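Local coordinates for protein putative oxygenase (PDB 2OG5) that hydroxylates L-asparagine at C3, using iron(II), 2-oxoglutarate and O2, to supply the 3-hydroxyasparagine built into the calcium-dependent lipopeptide antibiotic, at residues G61-A66 against R124-G129; R103-D108 against G299-V304; A131-T136 against F191-C196; A153-V158 against W326-F331. One frame throughout, in Å; residues are numbered along the deposited sequence.

Contact 1: G61-A66 against R124-G129. With ACY (acetic acid), chain C.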
loop_
_atom_site.group_PDB
_atom_site.type_symbol
_atom_site.label_atom_id
_atom_site.label_comp_id
_atom_site.label_asym_id
_atom_site.label_seq_id
_atom_site.Cartn_x
_atom_site.Cartn_y
_atom_site.Cartn_z
ATOM N N GLY A 61 -8.662 -10.510 -21.832
ATOM C CA GLY A 61 -8.578 -9.111 -21.436
ATOM C C GLY A 61 -7.259 -8.791 -20.771
ATOM O O GLY A 61 -6.274 -9.519 -20.916
ATOM N N ARG A 62 -7.247 -7.700 -20.013
ATOM C CA ARG A 62 -6.043 -7.218 -19.360
ATOM C C ARG A 62 -6.417 -6.748 -17.965
ATOM O O ARG A 62 -7.592 -6.508 -17.705
ATOM C CB ARG A 62 -5.451 -6.066 -20.151
ATOM C CG ARG A 62 -5.037 -6.450 -21.561
ATOM C CD ARG A 62 -4.239 -5.342 -22.179
ATOM N NE ARG A 62 -5.030 -4.120 -22.246
ATOM C CZ ARG A 62 -4.532 -2.900 -22.417
ATOM N NH1 ARG A 62 -3.228 -2.711 -22.564
ATOM N NH2 ARG A 62 -5.353 -1.860 -22.444
ATOM N N PRO A 63 -5.426 -6.627 -17.063
ATOM C CA PRO A 63 -5.693 -6.368 -15.647
ATOM C C PRO A 63 -6.727 -5.308 -15.265
ATOM O O PRO A 63 -7.426 -5.500 -14.273
ATOM C CB PRO A 63 -4.313 -5.984 -15.114
ATOM C CG PRO A 63 -3.401 -6.837 -15.896
ATOM C CD PRO A 63 -3.981 -6.827 -17.285
ATOM N N ASP A 64 -6.818 -4.194 -15.981
ATOM C CA ASP A 64 -7.806 -3.158 -15.629
ATOM C C ASP A 64 -9.229 -3.479 -16.079
ATOM O O ASP A 64 -10.176 -2.796 -15.679
ATOM C CB ASP A 64 -7.365 -1.797 -16.164
ATOM C CG ASP A 64 -6.081 -1.334 -15.526
ATOM O OD1 ASP A 64 -6.111 -0.952 -14.342
ATOM O OD2 ASP A 64 -5.024 -1.389 -16.189
ATOM N N ASP A 65 -9.389 -4.538 -16.870
ATOM C CA ASP A 65 -10.716 -4.965 -17.334
ATOM C C ASP A 65 -11.459 -5.743 -16.259
ATOM O O ASP A 65 -10.890 -6.610 -15.599
ATOM C CB ASP A 65 -10.613 -5.871 -18.570
ATOM C CG ASP A 65 -9.916 -5.208 -19.740
ATOM O OD1 ASP A 65 -9.833 -3.961 -19.796
ATOM O OD2 ASP A 65 -9.418 -5.958 -20.609
ATOM N N ALA A 66 -12.751 -5.477 -16.104
ATOM C CA ALA A 66 -13.541 -6.207 -15.113
ATOM C C ALA A 66 -13.456 -7.727 -15.298
ATOM O O ALA A 66 -13.429 -8.462 -14.322
ATOM C CB ALA A 66 -14.996 -5.738 -15.128
ATOM N N ARG A 124 -0.351 -2.236 -17.414
ATOM C CA ARG A 124 -1.578 -2.373 -18.193
ATOM C C ARG A 124 -1.698 -3.761 -18.809
ATOM O O ARG A 124 -2.800 -4.235 -19.046
ATOM C CB ARG A 124 -1.640 -1.330 -19.322
ATOM C CG ARG A 124 -1.680 0.124 -18.864
ATOM C CD ARG A 124 -2.989 0.458 -18.185
ATOM N NE ARG A 124 -3.076 1.865 -17.797
ATOM C CZ ARG A 124 -4.015 2.361 -16.995
ATOM N NH1 ARG A 124 -4.965 1.576 -16.505
ATOM N NH2 ARG A 124 -4.019 3.650 -16.684
ATOM N N GLU A 125 -0.569 -4.394 -19.121
ATOM C CA GLU A 125 -0.591 -5.733 -19.716
ATOM C C GLU A 125 -0.652 -6.813 -18.649
ATOM O O GLU A 125 -0.195 -6.614 -17.528
ATOM C CB GLU A 125 0.652 -5.952 -20.584
ATOM C CG GLU A 125 0.736 -5.016 -21.772
ATOM C CD GLU A 125 -0.407 -5.194 -22.753
ATOM O OE1 GLU A 125 -0.905 -6.334 -22.914
ATOM O OE2 GLU A 125 -0.806 -4.192 -23.387
ATOM N N ALA A 126 -1.224 -7.961 -19.016
ATOM C CA ALA A 126 -1.233 -9.127 -18.145
ATOM C C ALA A 126 0.197 -9.515 -17.804
ATOM O O ALA A 126 1.097 -9.444 -18.656
ATOM C CB ALA A 126 -1.962 -10.303 -18.815
ATOM N N SER A 127 0.415 -9.901 -16.553
ATOM C CA SER A 127 1.735 -10.286 -16.088
ATOM C C SER A 127 1.612 -11.071 -14.797
ATOM O O SER A 127 0.556 -11.064 -14.157
ATOM C CB SER A 127 2.616 -9.053 -15.866
ATOM O OG SER A 127 2.231 -8.353 -14.692
ATOM N N LEU A 128 2.699 -11.724 -14.401
ATOM C CA LEU A 128 2.738 -12.475 -13.152
ATOM C C LEU A 128 2.527 -11.562 -11.931
ATOM O O LEU A 128 1.798 -11.913 -10.991
ATOM C CB LEU A 128 4.064 -13.231 -13.043
ATOM C CG LEU A 128 4.054 -14.593 -12.377
ATOM C CD1 LEU A 128 3.127 -15.558 -13.112
ATOM C CD2 LEU A 128 5.479 -15.143 -12.343
ATOM N N GLY A 129 3.149 -10.386 -11.948
ATOM C CA GLY A 129 2.983 -9.432 -10.853
ATOM C C GLY A 129 1.557 -8.938 -10.708
ATOM O O GLY A 129 1.025 -8.865 -9.594
HETATM C C ACY C . -0.873 4.697 -18.332
HETATM O O ACY C . -1.731 5.297 -17.661
HETATM O OXT ACY C . -1.041 3.590 -18.885
HETATM C CH3 ACY C . 0.460 5.365 -18.470
HETATM O O HOH W 1 -5.184 -3.085 -18.263
#
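R62 lies across the backbone of R124 and reaches the carboxylate of E125. Followed outward, its CB sits 3.4 Å from R124 O, and CG passes the same oxygen. CD touches both R124 O and E125 OE1. The chain then bends at chi3 (-60°), setting one face of the guanidinium, at NE and CZ, over R124 O and swinging NH1 to E125 OE2 at 3.0 Å. This salt bridge is a bent hydrogen bond (142° at the hydrogen): OE2 lies near the guanidinium plane, but NH1 approaches it from above the carboxylate plane, and the two flat groups are turned 47° apart. The backbone N of R62 is tied back to D65 OD2.

R62 to D65 form a type I beta turn between helices 42-58 and 66-76, and the turn rests on the loop leading into helix 128-140, where S127 OG caps A130 N. At the corner of the turn P63 lays CD 3.3 Å from R124 O and 3.4 Å from A126 N, while its ring also packs on W68 and L134.

D64 makes the second salt bridge, crossing R124 at about a right angle. R124 NH1 comes to D64 OD2 at 3.0 Å from above the carboxylate plane; D64 OD1 is taken by L154 N. A water joins D64 N, D64 OD2 and R124 O. R124 bends at chi2, and the edge of its guanidinium formed by NE and NH2 grips an acetate, probably from the crystallisation liquor, in two nearly straight bonds, NE to OXT measuring 2.9 Å; N151 ND2 also holds the acetate.

Contact 2: R103-D108 against G299-V304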
loop_
_atom_site.group_PDB
_atom_site.type_symbol
_atom_site.label_atom_id
_atom_site.label_comp_id
_atom_site.label_asym_id
_atom_site.label_seq_id
_atom_site.Cartn_x
_atom_site.Cartn_y
_atom_site.Cartn_z
ATOM N N ARG A 103 6.556 -14.160 1.862
ATOM C CA ARG A 103 7.807 -14.356 1.122
ATOM C C ARG A 103 7.681 -15.602 0.274
ATOM O O ARG A 103 7.127 -16.592 0.723
ATOM C CB ARG A 103 8.971 -14.530 2.095
ATOM C CG ARG A 103 9.091 -13.421 3.108
ATOM C CD ARG A 103 10.258 -13.655 4.046
ATOM N NE ARG A 103 10.290 -12.649 5.108
ATOM C CZ ARG A 103 11.275 -11.772 5.303
ATOM N NH1 ARG A 103 12.346 -11.741 4.514
ATOM N NH2 ARG A 103 11.188 -10.909 6.310
ATOM N N GLY A 104 8.200 -15.555 -0.945
ATOM C CA GLY A 104 8.220 -16.728 -1.818
ATOM C C GLY A 104 7.133 -16.731 -2.874
ATOM O O GLY A 104 6.844 -17.777 -3.461
ATOM N N LEU A 105 6.537 -15.569 -3.130
ATOM C CA LEU A 105 5.530 -15.435 -4.175
ATOM C C LEU A 105 6.200 -15.423 -5.544
ATOM O O LEU A 105 7.372 -15.051 -5.661
ATOM C CB LEU A 105 4.692 -14.171 -3.962
ATOM C CG LEU A 105 3.731 -14.285 -2.776
ATOM C CD1 LEU A 105 3.277 -12.922 -2.338
ATOM C CD2 LEU A 105 2.536 -15.187 -3.111
ATOM N N PRO A 106 5.461 -15.839 -6.586
ATOM C CA PRO A 106 6.095 -15.958 -7.893
ATOM C C PRO A 106 6.302 -14.606 -8.549
ATOM O O PRO A 106 5.382 -13.788 -8.588
ATOM C CB PRO A 106 5.101 -16.805 -8.693
ATOM C CG PRO A 106 3.783 -16.534 -8.064
ATOM C CD PRO A 106 4.039 -16.230 -6.618
ATOM N N VAL A 107 7.525 -14.372 -9.013
ATOM C CA VAL A 107 7.846 -13.226 -9.850
ATOM C C VAL A 107 8.781 -13.719 -10.952
ATOM O O VAL A 107 9.583 -14.640 -10.740
ATOM C CB VAL A 107 8.506 -12.064 -9.059
ATOM C CG1 VAL A 107 7.499 -11.412 -8.123
ATOM C CG2 VAL A 107 9.727 -12.553 -8.297
ATOM N N ASP A 108 8.660 -13.116 -12.128
ATOM C CA ASP A 108 9.348 -13.606 -13.324
ATOM C C ASP A 108 10.758 -13.004 -13.446
ATOM O O ASP A 108 11.045 -12.276 -14.396
ATOM C CB ASP A 108 8.493 -13.280 -14.559
ATOM C CG ASP A 108 8.976 -13.981 -15.824
ATOM O OD1 ASP A 108 9.830 -14.901 -15.748
ATOM O OD2 ASP A 108 8.478 -13.606 -16.909
ATOM N N GLY A 299 9.796 -11.373 -4.859
ATOM C CA GLY A 299 8.840 -12.370 -4.390
ATOM C C GLY A 299 8.260 -12.084 -3.022
ATOM O O GLY A 299 7.476 -12.885 -2.515
ATOM N N GLU A 300 8.647 -10.962 -2.418
ATOM C CA GLU A 300 8.085 -10.555 -1.137
ATOM C C GLU A 300 6.932 -9.597 -1.372
ATOM O O GLU A 300 7.025 -8.699 -2.207
ATOM C CB GLU A 300 9.137 -9.912 -0.241
ATOM C CG GLU A 300 10.207 -10.905 0.143
ATOM C CD GLU A 300 11.169 -10.393 1.180
ATOM O OE1 GLU A 300 11.233 -9.155 1.367
ATOM O OE2 GLU A 300 11.846 -11.244 1.802
ATOM N N LEU A 301 5.854 -9.813 -0.624
ATOM C CA LEU A 301 4.641 -8.998 -0.682
ATOM C C LEU A 301 4.369 -8.433 0.702
ATOM O O LEU A 301 4.078 -9.196 1.621
ATOM C CB LEU A 301 3.458 -9.861 -1.112
ATOM C CG LEU A 301 2.075 -9.214 -1.131
ATOM C CD1 LEU A 301 2.034 -8.089 -2.154
ATOM C CD2 LEU A 301 0.983 -10.253 -1.424
ATOM N N ALA A 302 4.471 -7.108 0.839
ATOM C CA ALA A 302 4.170 -6.421 2.086
ATOM C C ALA A 302 2.747 -5.923 1.986
ATOM O O ALA A 302 2.377 -5.335 0.971
ATOM C CB ALA A 302 5.111 -5.250 2.304
ATOM N N ILE A 303 1.951 -6.161 3.022
ATOM C CA ILE A 303 0.576 -5.672 3.068
ATOM C C ILE A 303 0.427 -4.831 4.324
ATOM O O ILE A 303 0.631 -5.324 5.438
ATOM C CB ILE A 303 -0.442 -6.816 3.076
ATOM C CG1 ILE A 303 -0.215 -7.754 1.886
ATOM C CG2 ILE A 303 -1.888 -6.263 3.070
ATOM C CD1 ILE A 303 -1.114 -8.997 1.915
ATOM N N VAL A 304 0.117 -3.551 4.131
ATOM C CA VAL A 304 0.012 -2.582 5.213
ATOM C C VAL A 304 -1.468 -2.268 5.458
ATOM O O VAL A 304 -2.211 -2.002 4.523
ATOM C CB VAL A 304 0.760 -1.289 4.844
ATOM C CG1 VAL A 304 0.672 -0.270 5.958
ATOM C CG2 VAL A 304 2.241 -1.595 4.495
#
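G299 O receives two backbone N-H groups from the loop after strand 99-103, which in the jelly-roll sheet lies between strands 37-39 and 301-305. L105 N makes the sound bond, 2.9 Å to G299 O, lying in the carbonyl plane on a lone pair. G104 N adds a weak one at 3.2 Å with a bent N-H (128°). G104 and G299 both have positive phi where the two segments turn.

The side chains of R103 and E300 run side by side, pointing the same way. The extended arginine chain carries NH1 to E300 OE2, a salt bridge of 2.8 Å, with guanidinium and carboxylate planes 83° apart. Both groups have further partners: R103 NE forms a salt bridge with D37 OD1 of strand 37-39, which runs parallel to 99-103, and E300 OE1 accepts from L297 N, so each carboxylate oxygen of E300 has a polar partner.

On the apolar side V107 brings CG2 to 3.6 Å from G299 N. L105, with CG beside its backbone N (chi1 -72°), crosses L301 and presses CD1 to within 3.3 Å of L301 CB, tighter than usual for two carbons.

Contact 3: A131-T136 against F191-C196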
loop_
_atom_site.group_PDB
_atom_site.type_symbol
_atom_site.label_atom_id
_atom_site.label_comp_id
_atom_site.label_asym_id
_atom_site.label_seq_id
_atom_site.Cartn_x
_atom_site.Cartn_y
_atom_site.Cartn_z
ATOM N N ALA A 131 -1.045 -10.586 -11.696
ATOM C CA ALA A 131 -1.808 -11.755 -11.272
ATOM C C ALA A 131 -1.745 -11.909 -9.760
ATOM O O ALA A 131 -2.763 -12.023 -9.089
ATOM C CB ALA A 131 -1.287 -13.033 -11.974
ATOM N N VAL A 132 -0.541 -11.908 -9.208
ATOM C CA VAL A 132 -0.381 -12.032 -7.762
ATOM C C VAL A 132 -1.129 -10.923 -6.996
ATOM O O VAL A 132 -1.863 -11.191 -6.038
ATOM C CB VAL A 132 1.108 -12.033 -7.378
ATOM C CG1 VAL A 132 1.287 -11.903 -5.874
ATOM C CG2 VAL A 132 1.782 -13.299 -7.910
ATOM N N LEU A 133 -0.939 -9.675 -7.415
ATOM C CA LEU A 133 -1.551 -8.561 -6.706
ATOM C C LEU A 133 -3.069 -8.577 -6.799
ATOM O O LEU A 133 -3.743 -8.347 -5.798
ATOM C CB LEU A 133 -1.006 -7.227 -7.218
ATOM C CG LEU A 133 0.389 -6.872 -6.700
ATOM C CD1 LEU A 133 1.003 -5.783 -7.582
ATOM C CD2 LEU A 133 0.361 -6.416 -5.231
ATOM N N LEU A 134 -3.623 -8.814 -7.986
ATOM C CA LEU A 134 -5.072 -8.700 -8.124
ATOM C C LEU A 134 -5.782 -9.905 -7.492
ATOM O O LEU A 134 -6.886 -9.770 -6.948
ATOM C CB LEU A 134 -5.487 -8.453 -9.580
ATOM C CG LEU A 134 -5.044 -7.087 -10.142
ATOM C CD1 LEU A 134 -5.579 -6.844 -11.554
ATOM C CD2 LEU A 134 -5.453 -5.934 -9.237
ATOM N N MET A 135 -5.158 -11.081 -7.521
ATOM C CA MET A 135 -5.719 -12.238 -6.798
ATOM C C MET A 135 -5.784 -11.928 -5.304
ATOM O O MET A 135 -6.831 -12.092 -4.674
ATOM C CB MET A 135 -4.905 -13.515 -7.042
ATOM C CG MET A 135 -5.089 -14.099 -8.425
ATOM S SD MET A 135 -4.300 -15.715 -8.662
ATOM C CE MET A 135 -2.558 -15.280 -8.573
ATOM N N THR A 136 -4.691 -11.432 -4.738
ATOM C CA THR A 136 -4.658 -11.138 -3.304
ATOM C C THR A 136 -5.655 -10.038 -2.941
ATOM O O THR A 136 -6.317 -10.112 -1.906
ATOM C CB THR A 136 -3.258 -10.743 -2.826
ATOM O OG1 THR A 136 -2.319 -11.742 -3.253
ATOM C CG2 THR A 136 -3.216 -10.617 -1.304
ATOM N N PHE A 191 -6.135 -1.464 2.642
ATOM C CA PHE A 191 -4.788 -2.053 2.630
ATOM C C PHE A 191 -3.998 -1.518 1.452
ATOM O O PHE A 191 -4.568 -1.271 0.380
ATOM C CB PHE A 191 -4.814 -3.585 2.557
ATOM C CG PHE A 191 -5.573 -4.232 3.672
ATOM C CD1 PHE A 191 -4.995 -4.411 4.924
ATOM C CD2 PHE A 191 -6.859 -4.691 3.469
ATOM C CE1 PHE A 191 -5.702 -4.995 5.948
ATOM C CE2 PHE A 191 -7.568 -5.293 4.499
ATOM C CZ PHE A 191 -6.989 -5.429 5.743
ATOM N N VAL A 192 -2.685 -1.381 1.645
ATOM C CA VAL A 192 -1.752 -1.091 0.564
ATOM C C VAL A 192 -0.816 -2.284 0.431
ATOM O O VAL A 192 -0.194 -2.695 1.418
ATOM C CB VAL A 192 -0.919 0.163 0.860
ATOM C CG1 VAL A 192 0.094 0.430 -0.269
ATOM C CG2 VAL A 192 -1.839 1.373 1.054
ATOM N N MET A 193 -0.770 -2.862 -0.769
ATOM C CA MET A 193 0.063 -4.028 -1.057
ATOM C C MET A 193 1.219 -3.633 -1.948
ATOM O O MET A 193 1.015 -2.963 -2.962
ATOM C CB MET A 193 -0.762 -5.110 -1.752
ATOM C CG MET A 193 -1.961 -5.536 -0.937
ATOM S SD MET A 193 -2.744 -7.032 -1.566
ATOM C CE MET A 193 -3.277 -6.451 -3.154
ATOM N N LEU A 194 2.426 -4.056 -1.561
ATOM C CA LEU A 194 3.638 -3.778 -2.306
ATOM C C LEU A 194 4.349 -5.092 -2.617
ATOM O O LEU A 194 4.830 -5.769 -1.696
ATOM C CB LEU A 194 4.555 -2.902 -1.466
ATOM C CG LEU A 194 4.043 -1.497 -1.159
ATOM C CD1 LEU A 194 4.905 -0.841 -0.078
ATOM C CD2 LEU A 194 4.031 -0.677 -2.434
ATOM N N LEU A 195 4.381 -5.457 -3.897
ATOM C CA LEU A 195 5.066 -6.671 -4.351
ATOM C C LEU A 195 6.423 -6.284 -4.921
ATOM O O LEU A 195 6.506 -5.463 -5.835
ATOM C CB LEU A 195 4.242 -7.389 -5.424
ATOM C CG LEU A 195 4.836 -8.641 -6.072
ATOM C CD1 LEU A 195 5.007 -9.772 -5.045
ATOM C CD2 LEU A 195 3.980 -9.072 -7.255
ATOM N N CYS A 196 7.483 -6.887 -4.396
ATOM C CA CYS A 196 8.824 -6.567 -4.860
ATOM C C CYS A 196 9.192 -7.410 -6.074
ATOM O O CYS A 196 9.179 -8.638 -6.020
ATOM C CB CYS A 196 9.839 -6.790 -3.750
ATOM S SG CYS A 196 11.542 -6.473 -4.266
#
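V132 O is gripped by two donors from one turn further along its helix: T136 OG1 at 2.9 Å and T136 N at 3.1 Å, reaching it from opposite faces of the carbonyl plane. With OG1 turned back to the helix beside its own N (chi1 -52°), T136 presents CG2 to the strand, 3.6 Å from M193 SD.

Helix 128-140 lies over the jelly-roll sheet, its segment running nearly antiparallel to strand 191-196 (156°) with the axes 9.5 Å apart. L133 and M193 slide past each other in opposite directions. L133 CD2 settles between the two strand side chains that face the helix, 3.9 Å from M193 CB and 4.0 Å from L195 CB. M193 bends at chi3 (-64°), and its CE ends 3.3 Å from L133 O. L195 crosses V132 at about a right angle, its CD2 4.1 Å from V132 CB.

L133 also touches Q328 and T330 of the adjoining strand, while helices 42-58 and 66-76 pack against other sides of the same helix. No hydrogen bond joins the two segments: the T136 hydroxyl is spent within the helix, so the buried interface rests on shape and dispersion between aliphatic and thioether groups, with the M193 methyl close against L133 O.

Contact 4: A153-V158 against W326-F331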
loop_
_atom_site.group_PDB
_atom_site.type_symbol
_atom_site.label_atom_id
_atom_site.label_comp_id
_atom_site.label_asym_id
_atom_site.label_seq_id
_atom_site.Cartn_x
_atom_site.Cartn_y
_atom_site.Cartn_z
ATOM N N ALA A 153 -4.912 3.169 -12.665
ATOM C CA ALA A 153 -4.462 1.789 -12.910
ATOM C C ALA A 153 -4.513 0.974 -11.623
ATOM O O ALA A 153 -4.146 1.455 -10.558
ATOM C CB ALA A 153 -3.058 1.770 -13.441
ATOM N N LEU A 154 -4.955 -0.274 -11.726
ATOM C CA LEU A 154 -5.020 -1.132 -10.541
ATOM C C LEU A 154 -3.667 -1.608 -10.056
ATOM O O LEU A 154 -3.517 -1.900 -8.870
ATOM C CB LEU A 154 -5.906 -2.350 -10.787
ATOM C CG LEU A 154 -7.356 -2.022 -11.136
ATOM C CD1 LEU A 154 -8.168 -3.308 -11.241
ATOM C CD2 LEU A 154 -7.983 -1.066 -10.133
ATOM N N VAL A 155 -2.692 -1.694 -10.959
ATOM C CA VAL A 155 -1.350 -2.159 -10.620
ATOM C C VAL A 155 -0.352 -1.077 -11.034
ATOM O O VAL A 155 -0.173 -0.812 -12.234
ATOM C CB VAL A 155 -1.035 -3.510 -11.291
ATOM C CG1 VAL A 155 0.372 -3.956 -10.936
ATOM C CG2 VAL A 155 -2.080 -4.581 -10.893
ATOM N N GLN A 156 0.310 -0.476 -10.047
ATOM C CA GLN A 156 1.114 0.733 -10.259
ATOM C C GLN A 156 2.571 0.468 -9.915
ATOM O O GLN A 156 2.873 -0.211 -8.932
ATOM C CB GLN A 156 0.570 1.876 -9.389
ATOM C CG GLN A 156 -0.936 2.090 -9.585
ATOM C CD GLN A 156 -1.559 3.152 -8.700
ATOM O OE1 GLN A 156 -0.877 3.839 -7.932
ATOM N NE2 GLN A 156 -2.881 3.274 -8.792
ATOM N N ASP A 157 3.476 1.021 -10.712
ATOM C CA ASP A 157 4.900 0.818 -10.487
ATOM C C ASP A 157 5.444 1.802 -9.472
ATOM O O ASP A 157 5.069 2.988 -9.455
ATOM C CB ASP A 157 5.690 0.967 -11.791
ATOM C CG ASP A 157 5.394 -0.135 -12.787
ATOM O OD1 ASP A 157 5.295 -1.303 -12.382
ATOM O OD2 ASP A 157 5.285 0.156 -13.999
ATOM N N VAL A 158 6.321 1.300 -8.607
ATOM C CA VAL A 158 7.078 2.146 -7.690
ATOM C C VAL A 158 8.542 2.041 -8.130
ATOM O O VAL A 158 9.211 1.032 -7.862
ATOM C CB VAL A 158 6.875 1.710 -6.239
ATOM C CG1 VAL A 158 7.592 2.659 -5.284
ATOM C CG2 VAL A 158 5.375 1.648 -5.906
ATOM N N TRP A 326 12.247 -1.973 -7.874
ATOM C CA TRP A 326 10.990 -2.025 -8.624
ATOM C C TRP A 326 9.960 -2.755 -7.773
ATOM O O TRP A 326 10.090 -3.970 -7.557
ATOM C CB TRP A 326 11.184 -2.769 -9.948
ATOM C CG TRP A 326 10.020 -2.721 -10.907
ATOM C CD1 TRP A 326 8.783 -2.156 -10.697
ATOM C CD2 TRP A 326 9.974 -3.290 -12.222
ATOM N NE1 TRP A 326 7.999 -2.322 -11.802
ATOM C CE2 TRP A 326 8.696 -3.017 -12.751
ATOM C CE3 TRP A 326 10.897 -3.986 -13.015
ATOM C CZ2 TRP A 326 8.315 -3.416 -14.028
ATOM C CZ3 TRP A 326 10.507 -4.390 -14.294
ATOM C CH2 TRP A 326 9.226 -4.101 -14.780
ATOM N N LEU A 327 8.967 -2.024 -7.270
ATOM C CA LEU A 327 7.797 -2.642 -6.637
ATOM C C LEU A 327 6.594 -2.403 -7.522
ATOM O O LEU A 327 6.564 -1.451 -8.296
ATOM C CB LEU A 327 7.491 -2.055 -5.254
ATOM C CG LEU A 327 8.639 -1.728 -4.321
ATOM C CD1 LEU A 327 8.132 -1.113 -3.014
ATOM C CD2 LEU A 327 9.504 -2.956 -4.036
ATOM N N GLN A 328 5.594 -3.269 -7.398
ATOM C CA GLN A 328 4.267 -2.974 -7.930
ATOM C C GLN A 328 3.271 -2.909 -6.773
ATOM O O GLN A 328 3.375 -3.655 -5.796
ATOM C CB GLN A 328 3.865 -3.972 -9.009
ATOM C CG GLN A 328 4.698 -3.738 -10.268
ATOM C CD GLN A 328 4.317 -4.585 -11.456
ATOM O OE1 GLN A 328 3.944 -5.759 -11.322
ATOM N NE2 GLN A 328 4.447 -4.001 -12.645
ATOM N N ARG A 329 2.341 -1.966 -6.887
ATOM C CA ARG A 329 1.448 -1.616 -5.812
ATOM C C ARG A 329 -0.003 -1.745 -6.246
ATOM O O ARG A 329 -0.390 -1.301 -7.325
ATOM C CB ARG A 329 1.708 -0.173 -5.380
ATOM C CG ARG A 329 0.886 0.248 -4.172
ATOM C CD ARG A 329 1.192 1.653 -3.783
ATOM N NE ARG A 329 0.763 2.585 -4.812
ATOM C CZ ARG A 329 1.067 3.875 -4.826
ATOM N NH1 ARG A 329 1.818 4.401 -3.874
ATOM N NH2 ARG A 329 0.633 4.635 -5.822
ATOM N N THR A 330 -0.811 -2.331 -5.364
ATOM C CA THR A 330 -2.256 -2.372 -5.524
ATOM C C THR A 330 -2.935 -2.033 -4.204
ATOM O O THR A 330 -2.511 -2.485 -3.140
ATOM C CB THR A 330 -2.714 -3.746 -6.001
ATOM O OG1 THR A 330 -2.206 -3.941 -7.315
ATOM C CG2 THR A 330 -4.229 -3.872 -6.020
ATOM N N PHE A 331 -3.968 -1.199 -4.301
ATOM C CA PHE A 331 -4.816 -0.832 -3.169
ATOM C C PHE A 331 -5.982 -1.794 -3.025
ATOM O O PHE A 331 -6.540 -2.267 -4.026
ATOM C CB PHE A 331 -5.385 0.565 -3.361
ATOM C CG PHE A 331 -4.348 1.645 -3.550
ATOM C CD1 PHE A 331 -3.198 1.677 -2.787
ATOM C CD2 PHE A 331 -4.542 2.646 -4.495
ATOM C CE1 PHE A 331 -2.263 2.677 -2.948
ATOM C CE2 PHE A 331 -3.605 3.652 -4.670
ATOM C CZ PHE A 331 -2.471 3.674 -3.884
HETATM O O HOH W 2 -4.413 -0.063 -6.934
#
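In the jelly-roll sheet strand 156-158 pairs antiparallel with strand 326-333, which carries R329, an L-asparagine-binding residue. Q156 and R329 form a hydrogen-bonded pair, with R329 N to Q156 O at 2.7 Å; V158 and L327 form the next.

On the face that also carries V158, R329 NH2 reaches Q156 OE1 at 2.7 Å, nearly straight (169°) and in the guanidinium plane, with the amide turned 70° to it. Q156 NE2 is held by A153 O in the amide plane, which fixes the rotation of the amide and probably helps to position the arginine. F331 places CZ over one face of the guanidinium, toward its rim. E149 and E181 form long, weak ion pairs with R329, and the sodium bound by H179, E181 and H311 lies about 4 Å from the R329 side chain.

On the other face D157 OD1 accepts two bonds. Q328 NE2 arrives at 2.8 Å nearly along the C-O direction, its amide almost coplanar with the carboxylate (11°), while W326 NE1 comes from above that plane at 2.9 Å. D157 OD2 is bound by S121 OG. L154 O accepts T330 OG1 at 2.9 Å and a water shared with F331 N.

Overall arrangement
Contacts 2, 3 and 4 share one sheet: strand 191-196 lies between strands 301-305 and 326-333, and the centre of contact 3 is about 8 Å from those of contacts 2 and 4. Helix 128-140 joins contact 1, whose centre is about 19 Å from that of the chain, to contact 3. L128 packs on the loop of contact 2, R124 on A153 and P63 on L154 of contact 4. Along the chain contact 1 alternates with contact 2 and closes before contacts 3 and 4 open; contact 3 is nested within contact 2, and contact 4 crosses both. Helices and loops are thus brought onto the jelly-roll sheet whose strand 326-333 carries R329 to the L-asparagine site.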